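Local coordinates for interferon alpha/beta receptor 1 (Mus musculus, PDB 3WCY), which pairs with IFNAR2 to form the heterodimeric receptor for type I interferons, whose binding switches on JAK-STAT signalling, at residues V69-T73 with F94-Y98; C173-K177 with Y189-Q193; P309-T313 with Y324-Q328. All coordinates share one frame; numbering follows the deposited sequence.

Contact 1 of 3, residues V69-T73 with F94-Y98; sequences VYIKT and FIPFY
Thr-73 N donates to Phe-94 O at 3.2 Å, a fairly straight bond (161° at the hydrogen). Phe-94 N returns a bond to Thr-73 O at 3.3 Å, so the two residues form an antiparallel hydrogen-bonded pair, the single beta bridge between 69-73 and 94-98. Past it the second segment enters a short, weakly bonded helical turn from about Pro-96, and side chains of 94-98 meet backbone carbonyls of 69-73. Ile-95 lays CG2 against the carbonyl of Tyr-70, 3.5 Å from Tyr-70 O. The Pro-96 ring brings CG to 3.4 Å from Val-69 O, an oxygen that also takes a weak, bent bond from Phe-97 N. With CG anti to its own N (chi1 -177°), Phe-97 carries its ring to Tyr-70 for a T-shaped stack: the CE2 edge of Tyr-70 stands over the centre of the Phe-97 face, the centroids 4.8 Å apart and the planes at 65°. Beyond the pair, Tyr-70 OH is hydrogen-bonded to Glu-133 OE1, and Phe-97 touches Leu-183. Backbone bonds thus tie the first module to itself at one end, while at the other the aromatic pair faces the second, and a chain of another protein also packs on Tyr-70, Ile-95 and Phe-97.

Contact 2 of 3, residues C173-K177 with Y189-Q193; sequences CLEVK and YSTVQ
Leu-174 and Gln-193 pair across the edge of a fibronectin type III sheet, where strand 171-179 meets the start of strand 193-196 and the loop leading into it. Among the hydrogen bonds, Leu-174 N reaches Gln-193 O at 2.7 Å, and Gln-193 N answers to Leu-174 O at 3.2 Å. Farther along, the loop imitates a strand with a side chain: Ser-190 OG, set between its own N and carbonyl carbon (chi1 52°), accepts from Val-176 N at 3.0 Å, while Ser-190 N donates to Val-176 O at 3.2 Å. The ring contacts centre on Tyr-189, which slots between two side chains. Over one face sits Lys-177 CB in a CH-pi contact, 3.8 Å from the Tyr-189 ring centroid and 14° off the normal; over the opposite face, toward the rim, lies Glu-175 OE1, its carboxylate tilted 25° from the ring. That oxygen has long, weak ion pairs with Arg-142 and Lys-151. With an alanine in place of Tyr-189, Lys-177 CB and the Glu-175 carboxylate would probably be left without the ring between them. The apolar contact is at the other end: Val-192 CG2 rests 3.8 Å from Cys-173 CB, beside Cys-173 SG, which is disulfide-bonded to Cys-194 SG.

Contact 3 of 3, residues P309-T313 with Y324-Q328; sequences PPVIT and YVNCQ
Thr-313 and Tyr-324 bond to each other twice through the backbone: Tyr-324 N to Thr-313 O at 2.7 Å, and Thr-313 N to Tyr-324 O at 2.8 Å. They form an antiparallel hydrogen-bonded pair of the beta hairpin 311-316/321-326. Toward the open end of the hairpin, Val-311 N donates to Asn-326 O at 2.8 Å. Val-311 O is approached twice by Asn-326: the backbone N comes to 3.1 Å in a rather bent bond, and ND2 adds a weak one at 3.4 Å. Asn-326 can do this because its CG lies beside its own N (chi1 -74°), which turns ND2 toward Val-311 O. Side chains make the next layer. Pro-310 and Val-325 lie side by side, pointing the same way, with Pro-310 CB 3.7 Å from Val-325 CG1. On the other face, with Thr-313 and Asn-326, Val-311 CG2 rests 3.8 Å from Gln-328 CG. Farther out, strand 369-376 packs against the face of Ile-312 and Val-325: Val-376 touches Pro-310, and Ala-374 touches both Ile-312 and Val-325. Just past the strand, Cys-327 is disulfide-bonded to Cys-332. Pro-310 has no N-H to give, so the bonding ladder across these segments starts at Val-311, and Pro-310 contributes apolar contact instead. The hairpin is thus polar along its backbone and greasy where it meets the opposing sheet.

The three contacts come in series along the chain, each closing before the next opens, and each sits in a different fibronectin type III range: contact 1 in the first, contact 2 in the second, contact 3 in the fourth. They share no strand or sheet. Contacts 1 and 2 are neighbours, their centres 30 Å apart and their nearest atoms about 16 Å. Contact 3 lies about 50 Å from either, centre to centre, and on the other side of the chain's centre from contact 2. Contact 2 belongs to a four-stranded sheet, contact 3 to the three-stranded one of its module. These three modules thus each have their own local pairings, while contact 1 also touches the next module and another protein chain.

Contact 1 of 3, residues V69-T73 with F94-Y98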
loop_
_atom_site.group_PDB
_atom_site.type_symbol
_atom_site.label_atom_id
_atom_site.label_comp_id
_atom_site.label_asym_id
_atom_site.label_seq_id
_atom_site.Cartn_x
_atom_site.Cartn_y
_atom_site.Cartn_z
ATOM N N VAL A 69 1.885 -25.151 -2.164
ATOM C CA VAL A 69 0.957 -24.948 -1.044
ATOM C C VAL A 69 -0.497 -24.648 -1.476
ATOM O O VAL A 69 -1.368 -24.536 -0.611
ATOM C CB VAL A 69 1.490 -23.887 -0.032
ATOM C CG1 VAL A 69 2.806 -24.325 0.615
ATOM C CG2 VAL A 69 1.630 -22.507 -0.676
ATOM N N TYR A 70 -0.752 -24.490 -2.796
ATOM C CA TYR A 70 -2.078 -24.151 -3.335
ATOM C C TYR A 70 -2.761 -25.262 -4.140
ATOM O O TYR A 70 -3.898 -25.075 -4.588
ATOM C CB TYR A 70 -2.008 -22.880 -4.184
ATOM C CG TYR A 70 -1.488 -21.658 -3.468
ATOM C CD1 TYR A 70 -0.185 -21.213 -3.667
ATOM C CD2 TYR A 70 -2.317 -20.905 -2.641
ATOM C CE1 TYR A 70 0.286 -20.058 -3.050
ATOM C CE2 TYR A 70 -1.851 -19.758 -2.004
ATOM C CZ TYR A 70 -0.548 -19.339 -2.213
ATOM O OH TYR A 70 -0.083 -18.208 -1.602
ATOM N N ILE A 71 -2.076 -26.404 -4.334
ATOM C CA ILE A 71 -2.595 -27.552 -5.087
ATOM C C ILE A 71 -3.148 -28.646 -4.139
ATOM O O ILE A 71 -3.140 -28.449 -2.920
ATOM C CB ILE A 71 -1.550 -28.074 -6.123
ATOM C CG1 ILE A 71 -0.316 -28.716 -5.450
ATOM C CG2 ILE A 71 -1.157 -26.971 -7.115
ATOM C CD1 ILE A 71 0.559 -29.577 -6.372
ATOM N N LYS A 72 -3.629 -29.784 -4.690
ATOM C CA LYS A 72 -4.154 -30.899 -3.892
ATOM C C LYS A 72 -2.988 -31.738 -3.356
ATOM O O LYS A 72 -2.159 -32.216 -4.136
ATOM C CB LYS A 72 -5.128 -31.768 -4.708
ATOM C CG LYS A 72 -6.348 -31.022 -5.256
ATOM C CD LYS A 72 -6.223 -30.696 -6.756
ATOM C CE LYS A 72 -6.791 -31.766 -7.671
ATOM N NZ LYS A 72 -5.880 -32.936 -7.816
ATOM N N THR A 73 -2.918 -31.892 -2.020
ATOM C CA THR A 73 -1.852 -32.624 -1.321
ATOM C C THR A 73 -2.438 -33.658 -0.332
ATOM O O THR A 73 -3.534 -33.447 0.196
ATOM C CB THR A 73 -0.884 -31.607 -0.656
ATOM O OG1 THR A 73 -0.547 -30.574 -1.595
ATOM C CG2 THR A 73 0.396 -32.254 -0.107
ATOM N N PHE A 94 -6.586 -32.376 0.767
ATOM C CA PHE A 94 -6.858 -30.954 1.005
ATOM C C PHE A 94 -5.787 -29.987 0.465
ATOM O O PHE A 94 -4.657 -30.395 0.186
ATOM C CB PHE A 94 -7.078 -30.716 2.519
ATOM C CG PHE A 94 -5.837 -30.842 3.374
ATOM C CD1 PHE A 94 -5.122 -29.715 3.759
ATOM C CD2 PHE A 94 -5.386 -32.086 3.798
ATOM C CE1 PHE A 94 -3.966 -29.831 4.537
ATOM C CE2 PHE A 94 -4.231 -32.201 4.578
ATOM C CZ PHE A 94 -3.531 -31.072 4.943
ATOM N N ILE A 95 -6.152 -28.694 0.366
ATOM C CA ILE A 95 -5.247 -27.617 -0.031
ATOM C C ILE A 95 -4.683 -27.037 1.288
ATOM O O ILE A 95 -5.463 -26.502 2.083
ATOM C CB ILE A 95 -5.948 -26.542 -0.914
ATOM C CG1 ILE A 95 -6.529 -27.148 -2.206
ATOM C CG2 ILE A 95 -5.002 -25.386 -1.239
ATOM C CD1 ILE A 95 -8.043 -27.225 -2.215
ATOM N N PRO A 96 -3.356 -27.158 1.555
ATOM C CA PRO A 96 -2.811 -26.679 2.844
ATOM C C PRO A 96 -3.014 -25.205 3.220
ATOM O O PRO A 96 -3.008 -24.889 4.406
ATOM C CB PRO A 96 -1.328 -27.071 2.784
ATOM C CG PRO A 96 -1.038 -27.309 1.346
ATOM C CD PRO A 96 -2.308 -27.807 0.739
ATOM N N PHE A 97 -3.220 -24.324 2.229
ATOM C CA PHE A 97 -3.416 -22.879 2.400
ATOM C C PHE A 97 -4.677 -22.472 3.197
ATOM O O PHE A 97 -4.732 -21.351 3.705
ATOM C CB PHE A 97 -3.341 -22.172 1.030
ATOM C CG PHE A 97 -3.462 -20.665 1.019
ATOM C CD1 PHE A 97 -2.589 -19.872 1.759
ATOM C CD2 PHE A 97 -4.419 -20.035 0.233
ATOM C CE1 PHE A 97 -2.700 -18.480 1.743
ATOM C CE2 PHE A 97 -4.510 -18.641 0.200
ATOM C CZ PHE A 97 -3.655 -17.874 0.960
ATOM N N TYR A 98 -5.670 -23.370 3.324
ATOM C CA TYR A 98 -6.895 -23.077 4.075
ATOM C C TYR A 98 -6.808 -23.514 5.552
ATOM O O TYR A 98 -7.373 -22.848 6.422
ATOM C CB TYR A 98 -8.132 -23.707 3.402
ATOM C CG TYR A 98 -8.427 -23.226 1.997
ATOM C CD1 TYR A 98 -8.883 -21.930 1.762
ATOM C CD2 TYR A 98 -8.354 -24.095 0.912
ATOM C CE1 TYR A 98 -9.184 -21.490 0.472
ATOM C CE2 TYR A 98 -8.675 -23.673 -0.381
ATOM C CZ TYR A 98 -9.090 -22.367 -0.596
ATOM O OH TYR A 98 -9.400 -21.940 -1.867
#

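Contact 2 of 3, residues C173-K177 with Y189-Q193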
loop_
_atom_site.group_PDB
_atom_site.type_symbol
_atom_site.label_atom_id
_atom_site.label_comp_id
_atom_site.label_asym_id
_atom_site.label_seq_id
_atom_site.Cartn_x
_atom_site.Cartn_y
_atom_site.Cartn_z
ATOM N N CYS A 173 6.592 -1.780 27.361
ATOM C CA CYS A 173 6.486 -3.160 26.885
ATOM C C CYS A 173 5.606 -3.239 25.640
ATOM O O CYS A 173 4.644 -2.474 25.517
ATOM C CB CYS A 173 6.027 -4.102 27.991
ATOM S SG CYS A 173 7.130 -4.131 29.433
ATOM N N LEU A 174 5.997 -4.108 24.676
ATOM C CA LEU A 174 5.375 -4.247 23.355
ATOM C C LEU A 174 4.763 -5.612 23.038
ATOM O O LEU A 174 5.210 -6.640 23.552
ATOM C CB LEU A 174 6.409 -3.902 22.261
ATOM C CG LEU A 174 6.742 -2.429 21.943
ATOM C CD1 LEU A 174 5.573 -1.686 21.402
ATOM C CD2 LEU A 174 7.477 -1.707 23.070
ATOM N N GLU A 175 3.765 -5.603 22.129
ATOM C CA GLU A 175 3.035 -6.770 21.633
ATOM C C GLU A 175 2.591 -6.510 20.178
ATOM O O GLU A 175 1.868 -5.544 19.917
ATOM C CB GLU A 175 1.827 -7.070 22.537
ATOM C CG GLU A 175 1.815 -8.494 23.075
ATOM C CD GLU A 175 0.586 -8.928 23.860
ATOM O OE1 GLU A 175 -0.364 -8.120 23.993
ATOM O OE2 GLU A 175 0.570 -10.092 24.328
ATOM N N VAL A 176 3.062 -7.348 19.231
ATOM C CA VAL A 176 2.768 -7.213 17.796
ATOM C C VAL A 176 1.963 -8.406 17.289
ATOM O O VAL A 176 2.374 -9.555 17.457
ATOM C CB VAL A 176 4.047 -6.974 16.940
ATOM C CG1 VAL A 176 3.716 -6.796 15.462
ATOM C CG2 VAL A 176 4.846 -5.781 17.452
ATOM N N LYS A 177 0.830 -8.111 16.646
ATOM C CA LYS A 177 -0.094 -9.073 16.056
ATOM C C LYS A 177 0.006 -9.007 14.518
ATOM O O LYS A 177 -0.009 -7.909 13.940
ATOM C CB LYS A 177 -1.528 -8.735 16.516
ATOM C CG LYS A 177 -2.616 -9.720 16.115
ATOM C CD LYS A 177 -3.983 -9.223 16.584
ATOM C CE LYS A 177 -5.016 -10.320 16.756
ATOM N NZ LYS A 177 -4.811 -11.107 18.004
ATOM N N TYR A 189 -0.936 -12.840 19.495
ATOM C CA TYR A 189 0.064 -11.800 19.810
ATOM C C TYR A 189 1.426 -12.414 20.180
ATOM O O TYR A 189 1.482 -13.505 20.760
ATOM C CB TYR A 189 -0.410 -10.909 20.968
ATOM C CG TYR A 189 -1.191 -9.681 20.565
ATOM C CD1 TYR A 189 -2.581 -9.679 20.585
ATOM C CD2 TYR A 189 -0.542 -8.493 20.244
ATOM C CE1 TYR A 189 -3.310 -8.535 20.259
ATOM C CE2 TYR A 189 -1.257 -7.339 19.923
ATOM C CZ TYR A 189 -2.643 -7.367 19.924
ATOM O OH TYR A 189 -3.362 -6.243 19.584
ATOM N N SER A 190 2.516 -11.708 19.847
ATOM C CA SER A 190 3.878 -12.142 20.146
ATOM C C SER A 190 4.149 -12.120 21.660
ATOM O O SER A 190 3.414 -11.455 22.408
ATOM C CB SER A 190 4.883 -11.250 19.424
ATOM O OG SER A 190 4.639 -9.879 19.688
ATOM N N THR A 191 5.191 -12.859 22.115
ATOM C CA THR A 191 5.586 -12.864 23.527
ATOM C C THR A 191 5.960 -11.423 23.859
ATOM O O THR A 191 6.610 -10.763 23.039
ATOM C CB THR A 191 6.754 -13.844 23.775
ATOM O OG1 THR A 191 6.332 -15.179 23.496
ATOM C CG2 THR A 191 7.264 -13.792 25.193
ATOM N N VAL A 192 5.481 -10.909 25.006
ATOM C CA VAL A 192 5.763 -9.532 25.420
ATOM C C VAL A 192 7.281 -9.231 25.469
ATOM O O VAL A 192 8.073 -10.090 25.860
ATOM C CB VAL A 192 4.970 -9.089 26.685
ATOM C CG1 VAL A 192 5.444 -9.821 27.935
ATOM C CG2 VAL A 192 5.032 -7.581 26.891
ATOM N N GLN A 193 7.665 -8.057 24.950
ATOM C CA GLN A 193 9.042 -7.582 24.899
ATOM C C GLN A 193 9.108 -6.166 25.417
ATOM O O GLN A 193 8.365 -5.301 24.942
ATOM C CB GLN A 193 9.590 -7.654 23.481
ATOM C CG GLN A 193 10.338 -8.930 23.207
ATOM C CD GLN A 193 10.852 -8.920 21.801
ATOM O OE1 GLN A 193 11.858 -8.273 21.497
ATOM N NE2 GLN A 193 10.152 -9.622 20.910
#

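Contact 3 of 3, residues P309-T313 with Y324-Q328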
loop_
_atom_site.group_PDB
_atom_site.type_symbol
_atom_site.label_atom_id
_atom_site.label_comp_id
_atom_site.label_asym_id
_atom_site.label_seq_id
_atom_site.Cartn_x
_atom_site.Cartn_y
_atom_site.Cartn_z
ATOM N N PRO A 309 -12.235 21.784 -11.739
ATOM C CA PRO A 309 -13.229 22.060 -10.684
ATOM C C PRO A 309 -14.695 21.800 -11.073
ATOM O O PRO A 309 -15.051 22.005 -12.238
ATOM C CB PRO A 309 -12.992 23.540 -10.356
ATOM C CG PRO A 309 -12.386 24.108 -11.587
ATOM C CD PRO A 309 -11.504 23.016 -12.107
ATOM N N PRO A 310 -15.567 21.375 -10.116
ATOM C CA PRO A 310 -16.982 21.141 -10.455
ATOM C C PRO A 310 -17.792 22.442 -10.512
ATOM O O PRO A 310 -17.280 23.497 -10.121
ATOM C CB PRO A 310 -17.473 20.215 -9.326
ATOM C CG PRO A 310 -16.300 19.993 -8.415
ATOM C CD PRO A 310 -15.323 21.086 -8.692
ATOM N N VAL A 311 -19.051 22.377 -10.999
ATOM C CA VAL A 311 -19.915 23.564 -11.080
ATOM C C VAL A 311 -20.929 23.581 -9.930
ATOM O O VAL A 311 -21.899 22.817 -9.927
ATOM C CB VAL A 311 -20.559 23.827 -12.469
ATOM C CG1 VAL A 311 -21.159 25.226 -12.526
ATOM C CG2 VAL A 311 -19.555 23.634 -13.601
ATOM N N ILE A 312 -20.676 24.462 -8.951
ATOM C CA ILE A 312 -21.482 24.651 -7.750
ATOM C C ILE A 312 -22.725 25.528 -8.008
ATOM O O ILE A 312 -22.636 26.552 -8.697
ATOM C CB ILE A 312 -20.590 25.110 -6.548
ATOM C CG1 ILE A 312 -21.267 24.857 -5.194
ATOM C CG2 ILE A 312 -20.056 26.552 -6.688
ATOM C CD1 ILE A 312 -20.321 24.860 -3.980
ATOM N N THR A 313 -23.883 25.091 -7.482
ATOM C CA THR A 313 -25.174 25.778 -7.594
ATOM C C THR A 313 -25.743 25.990 -6.184
ATOM O O THR A 313 -25.823 25.037 -5.404
ATOM C CB THR A 313 -26.148 24.980 -8.486
ATOM O OG1 THR A 313 -25.450 24.348 -9.564
ATOM C CG2 THR A 313 -27.247 25.839 -9.042
ATOM N N TYR A 324 -25.759 22.408 -4.736
ATOM C CA TYR A 324 -25.643 21.342 -5.730
ATOM C C TYR A 324 -24.281 21.327 -6.421
ATOM O O TYR A 324 -23.898 22.307 -7.062
ATOM C CB TYR A 324 -26.783 21.363 -6.769
ATOM C CG TYR A 324 -27.043 19.995 -7.363
ATOM C CD1 TYR A 324 -28.148 19.245 -6.978
ATOM C CD2 TYR A 324 -26.150 19.422 -8.265
ATOM C CE1 TYR A 324 -28.364 17.963 -7.482
ATOM C CE2 TYR A 324 -26.342 18.134 -8.757
ATOM C CZ TYR A 324 -27.457 17.411 -8.373
ATOM O OH TYR A 324 -27.654 16.148 -8.881
ATOM N N VAL A 325 -23.577 20.191 -6.317
ATOM C CA VAL A 325 -22.268 19.973 -6.939
ATOM C C VAL A 325 -22.476 19.211 -8.240
ATOM O O VAL A 325 -23.090 18.146 -8.240
ATOM C CB VAL A 325 -21.265 19.229 -6.020
ATOM C CG1 VAL A 325 -19.841 19.392 -6.538
ATOM C CG2 VAL A 325 -21.367 19.698 -4.574
ATOM N N ASN A 326 -21.968 19.753 -9.342
ATOM C CA ASN A 326 -22.093 19.117 -10.646
ATOM C C ASN A 326 -20.706 18.806 -11.191
ATOM O O ASN A 326 -19.911 19.732 -11.356
ATOM C CB ASN A 326 -22.866 20.026 -11.609
ATOM C CG ASN A 326 -24.348 20.107 -11.342
ATOM O OD1 ASN A 326 -25.100 19.158 -11.592
ATOM N ND2 ASN A 326 -24.813 21.272 -10.901
ATOM N N CYS A 327 -20.405 17.511 -11.450
ATOM C CA CYS A 327 -19.119 17.095 -12.030
ATOM C C CYS A 327 -19.024 17.570 -13.491
ATOM O O CYS A 327 -20.041 17.621 -14.190
ATOM C CB CYS A 327 -18.907 15.587 -11.911
ATOM S SG CYS A 327 -20.030 14.584 -12.925
ATOM N N GLN A 328 -17.810 17.936 -13.937
ATOM C CA GLN A 328 -17.571 18.442 -15.290
ATOM C C GLN A 328 -17.249 17.369 -16.367
ATOM O O GLN A 328 -16.651 17.676 -17.403
ATOM C CB GLN A 328 -16.593 19.629 -15.280
ATOM C CG GLN A 328 -17.207 20.901 -14.701
ATOM C CD GLN A 328 -16.739 22.142 -15.421
ATOM O OE1 GLN A 328 -15.917 22.911 -14.910
ATOM N NE2 GLN A 328 -17.267 22.379 -16.619
#